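Local coordinates for pathogenicity island protein (Staphylococcus aureus subsp. aureus, PDB 3HL6) that is of unknown function but is encoded by a mobile staphylococcal pathogenicity island and probably pairs with a second copy of itself, at residues B[12-17]-B[81-86]. Sequence-based numbering, arbitrary orientation.
Sequences TRAGTL and RSIEGH
Ile83 reaches across to the first turn of helix 13-30 and touches Thr12, Ala14 and Gly15 with one branch of its side chain. Ile83 CG1, set beside its own backbone N and anti to the carbonyl carbon, lies 3.7 Å from Ala14 CB, and Thr12 OG1 is about as near. Beyond it, Ile83 CD1 rests on the backbone of Gly15, 3.5 Å from Gly15 CA, where no side chain intervenes. Ala14 CB also meets Ser82 CB at 4.0 Å, completing the apolar patch. The short helical segments run nearly antiparallel, at 153°, with axes 8.8 Å apart.

A CH-pi contact flanks this patch: Thr12 CG2 sits over one face of the His86 imidazole, 3.7 Å from the ring centroid and shifted toward the CG side. The ring is held by bonds at both nitrogens, ND1 with Gly165 O and NE2 with Glu11 OE2, which fix its rotation beneath the methyl.

Polar groups at the interface bond within their own segment or to third parties. Thr12 is the N-cap of helix 13-30; with chi1 at 72° its OG1 lies between backbone N and carbonyl carbon and accepts from Gly15 N at 2.9 Å, nearly straight (162°). Glu84 OE2 is hydrogen-bonded to Thr12 OG1 of the second subunit, while Ser82 OG bonds to Gln161 O.

Thr12 thus divides its two branches between tasks, the hydroxyl capping the helix, the methyl packing on His86. Between the two segments themselves the union is one of van der Waals and CH-pi contacts, so cohesion here depends on close fit, with polar bonds setting the orientation of the His86 ring, the Thr12 hydroxyl and Ser82.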
loop_
_atom_site.group_PDB
_atom_site.type_symbol
_atom_site.label_atom_id
_atom_site.label_comp_id
_atom_site.label_asym_id
_atom_site.label_seq_id
_atom_site.Cartn_x
_atom_site.Cartn_y
_atom_site.Cartn_z
ATOM N N THR B 12 -0.720 8.992 -2.495
ATOM C CA THR B 12 -0.768 8.356 -3.826
ATOM C C THR B 12 -2.181 7.964 -4.214
ATOM O O THR B 12 -2.973 7.547 -3.369
ATOM C CB THR B 12 0.137 7.076 -3.948
ATOM O OG1 THR B 12 -0.447 5.993 -3.203
ATOM C CG2 THR B 12 1.549 7.342 -3.475
ATOM N N ARG B 13 -2.477 8.072 -5.501
ATOM C CA ARG B 13 -3.703 7.513 -6.045
ATOM C C ARG B 13 -3.768 6.006 -5.836
ATOM O O ARG B 13 -4.858 5.460 -5.611
ATOM C CB ARG B 13 -3.815 7.806 -7.532
ATOM C CG ARG B 13 -4.487 9.139 -7.907
ATOM C CD ARG B 13 -4.175 9.404 -9.382
ATOM N NE ARG B 13 -2.893 10.090 -9.447
ATOM C CZ ARG B 13 -1.900 9.784 -10.261
ATOM N NH1 ARG B 13 -0.768 10.478 -10.215
ATOM N NH2 ARG B 13 -2.037 8.807 -11.132
ATOM N N ALA B 14 -2.611 5.338 -5.930
ATOM C CA ALA B 14 -2.548 3.880 -5.757
ATOM C C ALA B 14 -3.135 3.525 -4.410
ATOM O O ALA B 14 -3.974 2.648 -4.334
ATOM C CB ALA B 14 -1.109 3.334 -5.918
ATOM N N GLY B 15 -2.748 4.256 -3.363
ATOM C CA GLY B 15 -3.362 4.105 -2.037
ATOM C C GLY B 15 -4.877 4.321 -1.903
ATOM O O GLY B 15 -5.553 3.536 -1.246
ATOM N N THR B 16 -5.412 5.400 -2.487
ATOM C CA THR B 16 -6.836 5.691 -2.420
ATOM C C THR B 16 -7.524 4.567 -3.170
ATOM O O THR B 16 -8.560 4.078 -2.762
ATOM C CB THR B 16 -7.206 7.056 -3.116
ATOM O OG1 THR B 16 -6.560 8.160 -2.478
ATOM C CG2 THR B 16 -8.713 7.294 -3.121
ATOM N N LEU B 17 -6.942 4.153 -4.278
ATOM C CA LEU B 17 -7.482 3.035 -5.058
ATOM C C LEU B 17 -7.460 1.691 -4.307
ATOM O O LEU B 17 -8.420 0.925 -4.400
ATOM C CB LEU B 17 -6.718 2.878 -6.361
ATOM C CG LEU B 17 -7.038 3.894 -7.437
ATOM C CD1 LEU B 17 -6.026 3.765 -8.572
ATOM C CD2 LEU B 17 -8.487 3.690 -7.943
ATOM N N ARG B 81 2.790 -1.934 -5.037
ATOM C CA ARG B 81 4.135 -1.723 -5.488
ATOM C C ARG B 81 4.318 -0.347 -6.057
ATOM O O ARG B 81 5.394 0.206 -5.936
ATOM C CB ARG B 81 4.495 -2.753 -6.530
ATOM C CG ARG B 81 5.186 -3.967 -5.934
ATOM C CD ARG B 81 5.514 -4.927 -7.053
ATOM N NE ARG B 81 5.822 -6.280 -6.580
ATOM C CZ ARG B 81 5.593 -7.390 -7.292
ATOM N NH1 ARG B 81 5.046 -7.304 -8.511
ATOM N NH2 ARG B 81 5.910 -8.590 -6.790
ATOM N N SER B 82 3.263 0.226 -6.662
ATOM C CA SER B 82 3.273 1.632 -7.023
ATOM C C SER B 82 3.299 2.530 -5.804
ATOM O O SER B 82 3.689 3.706 -5.891
ATOM C CB SER B 82 2.078 1.975 -7.888
ATOM O OG SER B 82 2.184 1.344 -9.161
ATOM N N ILE B 83 2.881 2.009 -4.660
ATOM C CA ILE B 83 2.899 2.861 -3.472
ATOM C C ILE B 83 4.329 2.987 -2.965
ATOM O O ILE B 83 4.869 4.089 -2.828
ATOM C CB ILE B 83 1.979 2.345 -2.344
ATOM C CG1 ILE B 83 0.509 2.332 -2.772
ATOM C CG2 ILE B 83 2.120 3.217 -1.116
ATOM C CD1 ILE B 83 -0.410 2.241 -1.611
ATOM N N GLU B 84 4.961 1.845 -2.733
ATOM C CA GLU B 84 6.392 1.803 -2.461
ATOM C C GLU B 84 7.220 2.464 -3.580
ATOM O O GLU B 84 8.116 3.271 -3.331
ATOM C CB GLU B 84 6.814 0.346 -2.194
ATOM C CG GLU B 84 5.941 -0.315 -1.084
ATOM C CD GLU B 84 6.672 -1.427 -0.315
ATOM O OE1 GLU B 84 7.576 -2.048 -0.906
ATOM O OE2 GLU B 84 6.349 -1.669 0.882
ATOM N N GLY B 85 6.901 2.151 -4.817
ATOM C CA GLY B 85 7.696 2.648 -5.913
ATOM C C GLY B 85 7.653 4.158 -5.994
ATOM O O GLY B 85 8.629 4.798 -6.385
ATOM N N HIS B 86 6.519 4.732 -5.622
ATOM C CA HIS B 86 6.338 6.179 -5.695
ATOM C C HIS B 86 7.338 6.886 -4.793
ATOM O O HIS B 86 7.687 8.036 -5.046
ATOM C CB HIS B 86 4.899 6.561 -5.305
ATOM C CG HIS B 86 4.752 7.972 -4.844
ATOM N ND1 HIS B 86 4.308 8.987 -5.677
ATOM C CD2 HIS B 86 4.991 8.548 -3.643
ATOM C CE1 HIS B 86 4.276 10.124 -5.006
ATOM N NE2 HIS B 86 4.688 9.886 -3.771
#